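Nicotinate-nucleotide pyrophosphorylase (Ehrlichia chaffeensis, PDB 3L0G) probably catalyses the conversion of quinolinate and phosphoribosyl pyrophosphate to nicotinate mononucleotide, with loss of carbon dioxide, in NAD(+) biosynthesis. Local coordinates at residues 59-64 with 100-105; 121-126 with 288-293; 179-184 with 206-211. All coordinates share one frame; numbering follows the deposited sequence. Where two conformers were deposited one is given.

Contact 1: residues 59-64 with 100-105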
loop_
_atom_site.group_PDB
_atom_site.type_symbol
_atom_site.label_atom_id
_atom_site.label_comp_id
_atom_site.label_asym_id
_atom_site.label_seq_id
_atom_site.Cartn_x
_atom_site.Cartn_y
_atom_site.Cartn_z
ATOM N N ILE C 59 -10.755 6.322 -25.239
ATOM C CA ILE C 59 -9.367 5.953 -25.114
ATOM C C ILE C 59 -9.084 5.170 -26.370
ATOM O O ILE C 59 -9.653 4.108 -26.551
ATOM C CB ILE C 59 -9.142 5.036 -23.879
ATOM C CG1 ILE C 59 -9.603 5.733 -22.589
ATOM C CG2 ILE C 59 -7.692 4.582 -23.792
ATOM C CD1 ILE C 59 -8.542 6.465 -21.865
ATOM N N ASN C 60 -8.218 5.705 -27.236
ATOM C CA ASN C 60 -8.007 5.189 -28.570
ATOM C C ASN C 60 -6.548 4.846 -28.774
ATOM O O ASN C 60 -5.665 5.621 -28.419
ATOM C CB ASN C 60 -8.438 6.248 -29.626
ATOM C CG ASN C 60 -9.944 6.407 -29.710
ATOM O OD1 ASN C 60 -10.692 5.424 -29.558
ATOM N ND2 ASN C 60 -10.401 7.638 -29.981
ATOM N N THR C 61 -6.295 3.654 -29.305
ATOM C CA THR C 61 -4.955 3.288 -29.779
ATOM C C THR C 61 -4.540 4.128 -30.988
ATOM O O THR C 61 -5.389 4.545 -31.790
ATOM C CB THR C 61 -4.888 1.852 -30.236
ATOM O OG1 THR C 61 -5.549 1.713 -31.510
ATOM C CG2 THR C 61 -5.501 0.903 -29.198
ATOM N N ARG C 62 -3.235 4.357 -31.112
ATOM C CA ARG C 62 -2.673 5.015 -32.273
ATOM C C ARG C 62 -1.841 4.045 -33.108
ATOM O O ARG C 62 -1.143 4.487 -34.025
ATOM C CB ARG C 62 -1.781 6.198 -31.876
ATOM C CG ARG C 62 -2.280 7.107 -30.766
ATOM C CD ARG C 62 -3.602 7.751 -31.080
ATOM N NE ARG C 62 -3.875 8.859 -30.161
ATOM C CZ ARG C 62 -5.057 9.459 -30.001
ATOM N NH1 ARG C 62 -6.138 9.064 -30.691
ATOM N NH2 ARG C 62 -5.157 10.461 -29.128
ATOM N N GLU C 63 -1.907 2.740 -32.804
ATOM C CA GLU C 63 -1.196 1.696 -33.569
ATOM C C GLU C 63 -1.661 0.339 -33.089
ATOM O O GLU C 63 -2.378 0.256 -32.108
ATOM C CB GLU C 63 0.309 1.781 -33.340
ATOM C CG GLU C 63 0.642 1.911 -31.846
ATOM C CD GLU C 63 2.123 1.893 -31.513
ATOM O OE1 GLU C 63 2.894 1.152 -32.151
ATOM O OE2 GLU C 63 2.493 2.598 -30.558
ATOM N N ASN C 64 -1.217 -0.717 -33.771
ATOM C CA ASN C 64 -1.460 -2.104 -33.378
ATOM C C ASN C 64 -0.886 -2.371 -31.975
ATOM O O ASN C 64 0.192 -1.885 -31.646
ATOM C CB ASN C 64 -0.762 -3.080 -34.359
ATOM C CG ASN C 64 -1.442 -3.165 -35.747
ATOM O OD1 ASN C 64 -2.433 -2.510 -36.015
ATOM N ND2 ASN C 64 -0.899 -4.012 -36.613
ATOM N N SER C 100 -8.252 1.981 -32.711
ATOM C CA SER C 100 -9.218 1.165 -32.047
ATOM C C SER C 100 -9.584 1.804 -30.697
ATOM O O SER C 100 -8.678 2.171 -29.916
ATOM C CB SER C 100 -8.620 -0.229 -31.845
ATOM O OG SER C 100 -9.512 -1.043 -31.112
ATOM N N THR C 101 -10.889 1.891 -30.415
ATOM C CA THR C 101 -11.442 2.342 -29.150
ATOM C C THR C 101 -11.480 1.223 -28.123
ATOM O O THR C 101 -12.226 0.239 -28.249
ATOM C CB THR C 101 -12.870 2.922 -29.326
ATOM O OG1 THR C 101 -12.844 3.957 -30.316
ATOM C CG2 THR C 101 -13.421 3.515 -27.983
ATOM N N LEU C 102 -10.645 1.373 -27.103
ATOM C CA LEU C 102 -10.583 0.449 -26.005
ATOM C C LEU C 102 -11.747 0.672 -25.042
ATOM O O LEU C 102 -12.329 -0.285 -24.559
ATOM C CB LEU C 102 -9.269 0.653 -25.245
ATOM C CG LEU C 102 -7.949 0.508 -26.032
ATOM C CD1 LEU C 102 -6.763 0.473 -25.039
ATOM C CD2 LEU C 102 -7.998 -0.757 -26.864
ATOM N N VAL C 103 -12.037 1.939 -24.740
ATOM C CA VAL C 103 -13.065 2.324 -23.781
ATOM C C VAL C 103 -13.658 3.616 -24.270
ATOM O O VAL C 103 -12.962 4.447 -24.849
ATOM C CB VAL C 103 -12.458 2.567 -22.353
ATOM C CG1 VAL C 103 -13.532 2.990 -21.376
ATOM C CG2 VAL C 103 -11.764 1.318 -21.838
ATOM N N SER C 104 -14.952 3.800 -24.067
ATOM C CA SER C 104 -15.562 5.063 -24.369
ATOM C C SER C 104 -16.585 5.389 -23.295
ATOM O O SER C 104 -17.022 4.516 -22.532
ATOM C CB SER C 104 -16.229 5.009 -25.749
ATOM O OG SER C 104 -17.378 4.194 -25.728
ATOM N N GLY C 105 -16.987 6.642 -23.232
ATOM C CA GLY C 105 -18.024 7.017 -22.284
ATOM C C GLY C 105 -18.312 8.498 -22.181
ATOM O O GLY C 105 -17.953 9.280 -23.079
#

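Contact 2: residues 121-126 with 288-293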
loop_
_atom_site.group_PDB
_atom_site.type_symbol
_atom_site.label_atom_id
_atom_site.label_comp_id
_atom_site.label_asym_id
_atom_site.label_seq_id
_atom_site.Cartn_x
_atom_site.Cartn_y
_atom_site.Cartn_z
ATOM N N ASN C 121 -0.555 6.312 -18.639
ATOM C CA ASN C 121 0.819 5.800 -18.383
ATOM C C ASN C 121 0.743 4.327 -18.045
ATOM O O ASN C 121 1.586 3.510 -18.504
ATOM C CB ASN C 121 1.566 6.591 -17.298
ATOM C CG ASN C 121 1.983 8.003 -17.757
ATOM O OD1 ASN C 121 2.043 8.293 -18.950
ATOM N ND2 ASN C 121 2.245 8.885 -16.805
ATOM N N PHE C 122 -0.276 3.949 -17.261
ATOM C CA PHE C 122 -0.458 2.506 -16.958
ATOM C C PHE C 122 -0.691 1.646 -18.208
ATOM O O PHE C 122 0.004 0.632 -18.399
ATOM C CB PHE C 122 -1.570 2.236 -15.943
ATOM C CG PHE C 122 -1.150 2.416 -14.497
ATOM C CD1 PHE C 122 -1.807 3.306 -13.686
ATOM C CD2 PHE C 122 -0.133 1.678 -13.951
ATOM C CE1 PHE C 122 -1.446 3.471 -12.350
ATOM C CE2 PHE C 122 0.227 1.811 -12.597
ATOM C CZ PHE C 122 -0.426 2.719 -11.813
ATOM N N ILE C 123 -1.666 2.007 -19.047
ATOM C CA ILE C 123 -2.041 1.124 -20.155
ATOM C C ILE C 123 -0.988 1.142 -21.252
ATOM O O ILE C 123 -0.742 0.130 -21.899
ATOM C CB ILE C 123 -3.448 1.407 -20.709
ATOM C CG1 ILE C 123 -3.543 2.790 -21.351
ATOM C CG2 ILE C 123 -4.488 1.219 -19.596
ATOM C CD1 ILE C 123 -4.921 3.122 -21.829
ATOM N N GLN C 124 -0.332 2.285 -21.433
ATOM C CA GLN C 124 0.763 2.370 -22.382
ATOM C C GLN C 124 1.965 1.483 -21.943
ATOM O O GLN C 124 2.609 0.851 -22.776
ATOM C CB GLN C 124 1.214 3.831 -22.552
ATOM C CG GLN C 124 0.203 4.754 -23.235
ATOM C CD GLN C 124 0.799 6.158 -23.480
ATOM O OE1 GLN C 124 1.315 6.442 -24.543
ATOM N NE2 GLN C 124 0.780 6.979 -22.491
ATOM N N HIS C 125 2.279 1.477 -20.650
ATOM C CA HIS C 125 3.321 0.596 -20.104
ATOM C C HIS C 125 2.909 -0.873 -20.218
ATOM O O HIS C 125 3.638 -1.703 -20.826
ATOM C CB HIS C 125 3.521 0.956 -18.648
ATOM C CG HIS C 125 4.544 0.135 -17.921
ATOM N ND1 HIS C 125 5.800 0.617 -17.629
ATOM C CD2 HIS C 125 4.474 -1.104 -17.371
ATOM C CE1 HIS C 125 6.464 -0.304 -16.940
ATOM N NE2 HIS C 125 5.686 -1.358 -16.787
ATOM N N ALA C 126 1.738 -1.204 -19.655
ATOM C CA ALA C 126 1.275 -2.591 -19.637
ATOM C C ALA C 126 1.137 -3.117 -21.061
ATOM O O ALA C 126 1.546 -4.234 -21.333
ATOM C CB ALA C 126 -0.052 -2.759 -18.841
ATOM N N LYS C 288 3.327 1.586 -25.890
ATOM C CA LYS C 288 2.407 1.799 -27.001
ATOM C C LYS C 288 1.741 3.164 -26.876
ATOM O O LYS C 288 1.573 3.720 -25.782
ATOM C CB LYS C 288 1.360 0.701 -27.056
ATOM C CG LYS C 288 1.939 -0.667 -27.389
ATOM C CD LYS C 288 2.623 -0.625 -28.752
ATOM C CE LYS C 288 2.824 -1.988 -29.321
ATOM N NZ LYS C 288 3.543 -1.906 -30.620
ATOM N N ASP C 289 1.371 3.702 -28.024
ATOM C CA ASP C 289 0.778 4.998 -28.112
ATOM C C ASP C 289 -0.734 4.828 -28.080
ATOM O O ASP C 289 -1.336 4.180 -28.973
ATOM C CB ASP C 289 1.270 5.702 -29.401
ATOM C CG ASP C 289 0.881 7.154 -29.456
ATOM O OD1 ASP C 289 0.226 7.618 -28.497
ATOM O OD2 ASP C 289 1.193 7.829 -30.478
ATOM N N ILE C 290 -1.320 5.403 -27.034
ATOM C CA ILE C 290 -2.754 5.342 -26.718
ATOM C C ILE C 290 -3.117 6.706 -26.143
ATOM O O ILE C 290 -2.362 7.237 -25.343
ATOM C CB ILE C 290 -3.044 4.259 -25.657
ATOM C CG1 ILE C 290 -2.562 2.887 -26.156
ATOM C CG2 ILE C 290 -4.543 4.210 -25.286
ATOM C CD1 ILE C 290 -2.542 1.766 -25.074
ATOM N N GLY C 291 -4.239 7.286 -26.565
ATOM C CA GLY C 291 -4.599 8.650 -26.134
ATOM C C GLY C 291 -6.004 8.773 -25.627
ATOM O O GLY C 291 -6.776 7.855 -25.776
ATOM N N LEU C 292 -6.333 9.928 -25.047
ATOM C CA LEU C 292 -7.670 10.237 -24.575
ATOM C C LEU C 292 -8.240 11.335 -25.471
ATOM O O LEU C 292 -7.739 12.453 -25.481
ATOM C CB LEU C 292 -7.632 10.715 -23.123
ATOM C CG LEU C 292 -8.994 11.099 -22.501
ATOM C CD1 LEU C 292 -9.972 9.949 -22.575
ATOM C CD2 LEU C 292 -8.821 11.543 -21.045
ATOM N N ASP C 293 -9.267 10.995 -26.237
ATOM C CA ASP C 293 -9.860 11.903 -27.204
ATOM C C ASP C 293 -11.189 12.350 -26.620
ATOM O O ASP C 293 -11.975 11.513 -26.156
ATOM C CB ASP C 293 -10.071 11.225 -28.563
ATOM C CG ASP C 293 -8.738 10.924 -29.314
ATOM O OD1 ASP C 293 -7.747 11.681 -29.185
ATOM O OD2 ASP C 293 -8.676 9.927 -30.062
#

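Contact 3: residues 179-184 with 206-211. With FMT (formic acid), chain J.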
loop_
_atom_site.group_PDB
_atom_site.type_symbol
_atom_site.label_atom_id
_atom_site.label_comp_id
_atom_site.label_asym_id
_atom_site.label_seq_id
_atom_site.Cartn_x
_atom_site.Cartn_y
_atom_site.Cartn_z
ATOM N N ASP C 179 9.239 -17.228 -3.551
ATOM C CA ASP C 179 8.393 -18.349 -4.031
ATOM C C ASP C 179 9.027 -19.275 -5.066
ATOM O O ASP C 179 8.317 -19.984 -5.779
ATOM C CB ASP C 179 7.047 -17.849 -4.561
ATOM C CG ASP C 179 7.206 -16.899 -5.711
ATOM O OD1 ASP C 179 6.354 -16.878 -6.652
ATOM O OD2 ASP C 179 8.214 -16.157 -5.668
ATOM N N GLY C 180 10.349 -19.268 -5.144
ATOM C CA GLY C 180 11.067 -20.308 -5.837
ATOM C C GLY C 180 12.561 -20.193 -5.596
ATOM O O GLY C 180 13.069 -19.118 -5.305
ATOM N N VAL C 181 13.247 -21.316 -5.735
ATOM C CA VAL C 181 14.697 -21.386 -5.612
ATOM C C VAL C 181 15.345 -21.144 -6.973
ATOM O O VAL C 181 14.945 -21.729 -8.005
ATOM C CB VAL C 181 15.147 -22.739 -5.045
ATOM C CG1 VAL C 181 16.672 -22.953 -5.287
ATOM C CG2 VAL C 181 14.773 -22.819 -3.543
ATOM N N LEU C 182 16.331 -20.257 -6.987
ATOM C CA LEU C 182 17.136 -20.063 -8.193
ATOM C C LEU C 182 18.515 -19.692 -7.710
ATOM O O LEU C 182 18.717 -18.584 -7.241
ATOM C CB LEU C 182 16.546 -18.973 -9.117
ATOM C CG LEU C 182 17.368 -18.737 -10.400
ATOM C CD1 LEU C 182 17.479 -20.022 -11.222
ATOM C CD2 LEU C 182 16.764 -17.614 -11.258
ATOM N N ILE C 183 19.427 -20.664 -7.797
ATOM C CA ILE C 183 20.792 -20.525 -7.351
ATOM C C ILE C 183 21.518 -19.811 -8.459
ATOM O O ILE C 183 21.476 -20.237 -9.612
ATOM C CB ILE C 183 21.439 -21.914 -7.103
ATOM C CG1 ILE C 183 20.596 -22.692 -6.043
ATOM C CG2 ILE C 183 22.913 -21.766 -6.710
ATOM C CD1 ILE C 183 21.021 -24.103 -5.791
ATOM N N LYS C 184 22.182 -18.721 -8.095
ATOM C CA LYS C 184 22.723 -17.769 -9.046
ATOM C C LYS C 184 24.218 -17.775 -9.040
ATOM O O LYS C 184 24.832 -18.316 -8.113
ATOM C CB LYS C 184 22.148 -16.380 -8.738
ATOM C CG LYS C 184 20.685 -16.309 -9.152
ATOM C CD LYS C 184 20.086 -14.919 -9.061
ATOM C CE LYS C 184 18.641 -14.897 -9.529
ATOM N NZ LYS C 184 18.443 -14.651 -11.005
ATOM N N LYS C 206 13.690 -29.413 2.115
ATOM C CA LYS C 206 13.531 -30.778 1.633
ATOM C C LYS C 206 12.549 -30.803 0.453
ATOM O O LYS C 206 11.526 -30.137 0.467
ATOM C CB LYS C 206 13.050 -31.698 2.782
ATOM N N ASN C 207 12.879 -31.562 -0.581
ATOM C CA ASN C 207 12.014 -31.631 -1.770
ATOM C C ASN C 207 11.599 -30.258 -2.359
ATOM O O ASN C 207 10.455 -30.099 -2.800
ATOM C CB ASN C 207 10.759 -32.464 -1.465
ATOM N N GLU C 208 12.504 -29.271 -2.331
ATOM C CA GLU C 208 12.309 -28.014 -3.089
ATOM C C GLU C 208 12.784 -28.228 -4.512
ATOM O O GLU C 208 13.821 -28.850 -4.735
ATOM C CB GLU C 208 13.094 -26.824 -2.522
ATOM C CG GLU C 208 12.309 -25.904 -1.566
ATOM C CD GLU C 208 11.181 -25.132 -2.198
ATOM O OE1 GLU C 208 11.286 -24.757 -3.391
ATOM O OE2 GLU C 208 10.182 -24.883 -1.478
ATOM N N TYR C 209 12.017 -27.703 -5.459
ATOM C CA TYR C 209 12.401 -27.699 -6.851
ATOM C C TYR C 209 13.650 -26.829 -6.975
ATOM O O TYR C 209 13.659 -25.686 -6.476
ATOM C CB TYR C 209 11.261 -27.102 -7.670
ATOM C CG TYR C 209 11.410 -27.150 -9.157
ATOM C CD1 TYR C 209 10.729 -28.104 -9.914
ATOM C CD2 TYR C 209 12.156 -26.194 -9.821
ATOM C CE1 TYR C 209 10.837 -28.119 -11.284
ATOM C CE2 TYR C 209 12.262 -26.195 -11.175
ATOM C CZ TYR C 209 11.610 -27.160 -11.908
ATOM O OH TYR C 209 11.716 -27.139 -13.264
ATOM N N ILE C 210 14.692 -27.329 -7.629
ATOM C CA ILE C 210 15.948 -26.560 -7.667
ATOM C C ILE C 210 16.296 -26.153 -9.062
ATOM O O ILE C 210 16.507 -27.023 -9.894
ATOM C CB ILE C 210 17.138 -27.347 -7.084
ATOM C CG1 ILE C 210 16.814 -27.826 -5.661
ATOM C CG2 ILE C 210 18.383 -26.483 -7.109
ATOM C CD1 ILE C 210 18.015 -28.389 -4.891
ATOM N N ALA C 211 16.353 -24.831 -9.296
ATOM C CA ALA C 211 16.936 -24.230 -10.514
ATOM C C ALA C 211 18.292 -23.609 -10.226
ATOM O O ALA C 211 18.490 -23.034 -9.163
ATOM C CB ALA C 211 16.025 -23.158 -11.081
HETATM C C FMT J . 14.541 -14.548 -11.466
HETATM O O1 FMT J . 13.546 -15.183 -11.092
HETATM O O2 FMT J . 15.476 -14.252 -10.711
HETATM O O HOH W 1 11.850 -23.851 -5.725
#

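Contact 1: residues 59-64 with 100-105
Ser-100 and Thr-61 grip each other twice where two antiparallel strands, 54-61 and 101-108, lie side by side in the sheet of the N-terminal domain. The backbone N of Ser-100 gives its hydrogen to Thr-61 OG1 (3.0 Å, 168° at the hydrogen), and its O accepts from Thr-61 N at 2.9 Å. Thr-61 OG1 can meet Ser-100 because it sits between its own backbone N and carbonyl carbon (chi1 74°); the same hydroxyl is also bonded to Gly-97 O, while Ser-100 OG turns to Thr-96.

One residue on, Thr-101 pairs with Asn-60 in a non-hydrogen-bonded position. Their side chains run alongside each other and point the same way, and the OG1 of Thr-101 donates to Asn-60 OD1 over 2.7 Å, somewhat tilted from the amide plane. The other end of that amide, ND2, is held by Asp-293, which also forms a salt bridge with Arg-62.

At Leu-102 the register slips by one, making a beta bulge: the backbones of Leu-102 and Val-103 both lie opposite Ile-59. Leu-102 N lies almost on the extension of the Ile-59 C=O bond, 3.0 Å from its O, though the N-H is bent off that line (149° at the hydrogen). The Leu-102 side chain crosses that of Thr-61 at about a right angle, CD2 lying 3.8 Å from Thr-61 CG2. Val-103 shares a face with Ile-59, the face covered by helix 70-79 through Leu-73, and Ile-59 CG1 packs 4.3 Å from Val-103 CB. The backbone bond that completes this pair runs from Ile-59 N to Val-103 O, 2.9 Å long and nearly straight.

Contact 2: residues 121-126 with 288-293
Ile-290 sets its CG2 branch against Ile-123 CD1 and its CD1 end beside Ile-123 CG1, and this is the apolar part of the contact. The two side chains lie at a slant to each other, with Ile-123 CD1 3.6 Å from Ile-290 CG2; Ile-123 has a second conformer, so that distance holds for one of two positions. Gln-124 adds its aliphatic part, which runs antiparallel alongside Ile-290 and brings Gln-124 CG to 4.1 Å from Ile-290 CB.

In the fold, the contact sets helix 116-139 against strand 290-294, an edge strand, within this chain, of the N-terminal domain's antiparallel sheet, although the strand is supplied by the far end of the chain. Ile-59 of the neighbouring strand 54-61 touches both isoleucines and fills in beside them.

The polar part includes a backbone hydrogen bond just ahead of the strand. Lys-288 N donates to Gln-124 O over a fairly long 3.3 Å. Lys-288 O in turn lies against the Gln-124 side chain, 3.1 Å from its CG. Earlier in the helix, Asn-121 ND2 bonds to Arg-151 O of the second subunit.

Contact 3: residues 179-184 with 206-211
Leu-182 and Ala-211 make the tight end of this contact. Leu-182 CG stands anti to the backbone N (chi1 180°), and from there CD1 presses on the Ala-211 methyl: CD1 to CB is 3.5 Å, closer than carbons usually pack. Next to it the backbones are joined by an almost straight hydrogen bond, Ile-183 N to Ala-211 O, at 2.9 Å and 171°. On the other face Ile-183 CD1 comes slantwise to within 3.8 Å of Ile-210 CG2, and Leu-201 of helix 194-204 closes over Val-181 and Ile-210. These are neighbouring parallel strands of the C-terminal domain, 181-183 and 210-214, linked by helices 185-191 and 194-204 in a beta-alpha-beta crossover.

Toward Glu-208 and the exposed Tyr-209 the two chains draw apart, and a water takes the place of a direct backbone bond. It accepts from Val-181 N at 2.9 Å and donates both to Glu-208 OE1 (2.6 Å) and to Tyr-209 O (2.7 Å). A bend at chi2 (-66°) brings the Glu-208 carboxylate round to this water. The second subunit borders strand 181-183 as well: its Thr-45 hydroxyl is hydrogen-bonded to Leu-182 N.

On the Leu-182 side of the strand lies a formic acid, probably left from crystallisation. Lys-184 turns its chain at chi4 to give a hydrogen bond from NZ to O2 of the formic acid, 3.0 Å long, while Leu-182 CD2 rests 3.6 Å from that same oxygen. Arg-174 and Arg-151 also bond to the ligand. Such a cluster of basic groups, Lys-184 with the two arginines, is suited to a carboxylate, consistent with a place for an acidic substrate such as quinolinate.

Overall arrangement
From the N terminus, the chain runs through strand 54-61 and comes back at 101-108, where contact 1 closes a short loop within the N-terminal domain. Helix 116-139 follows, opening the much longer loop that only contact 2 closes, near the C terminus. Contact 3 falls inside that loop, joining neighbouring parallel strands of the C-terminal domain, so it nests within contact 2, and none of the three cross. Contacts 1 and 2 touch: strand 290-294 lies next to 54-61, and Arg-62 N probably hydrogen-bonds to Asp-289 O. Contact 3 sits apart, its centre about 37 Å from that of contact 2, but both reach the second subunit.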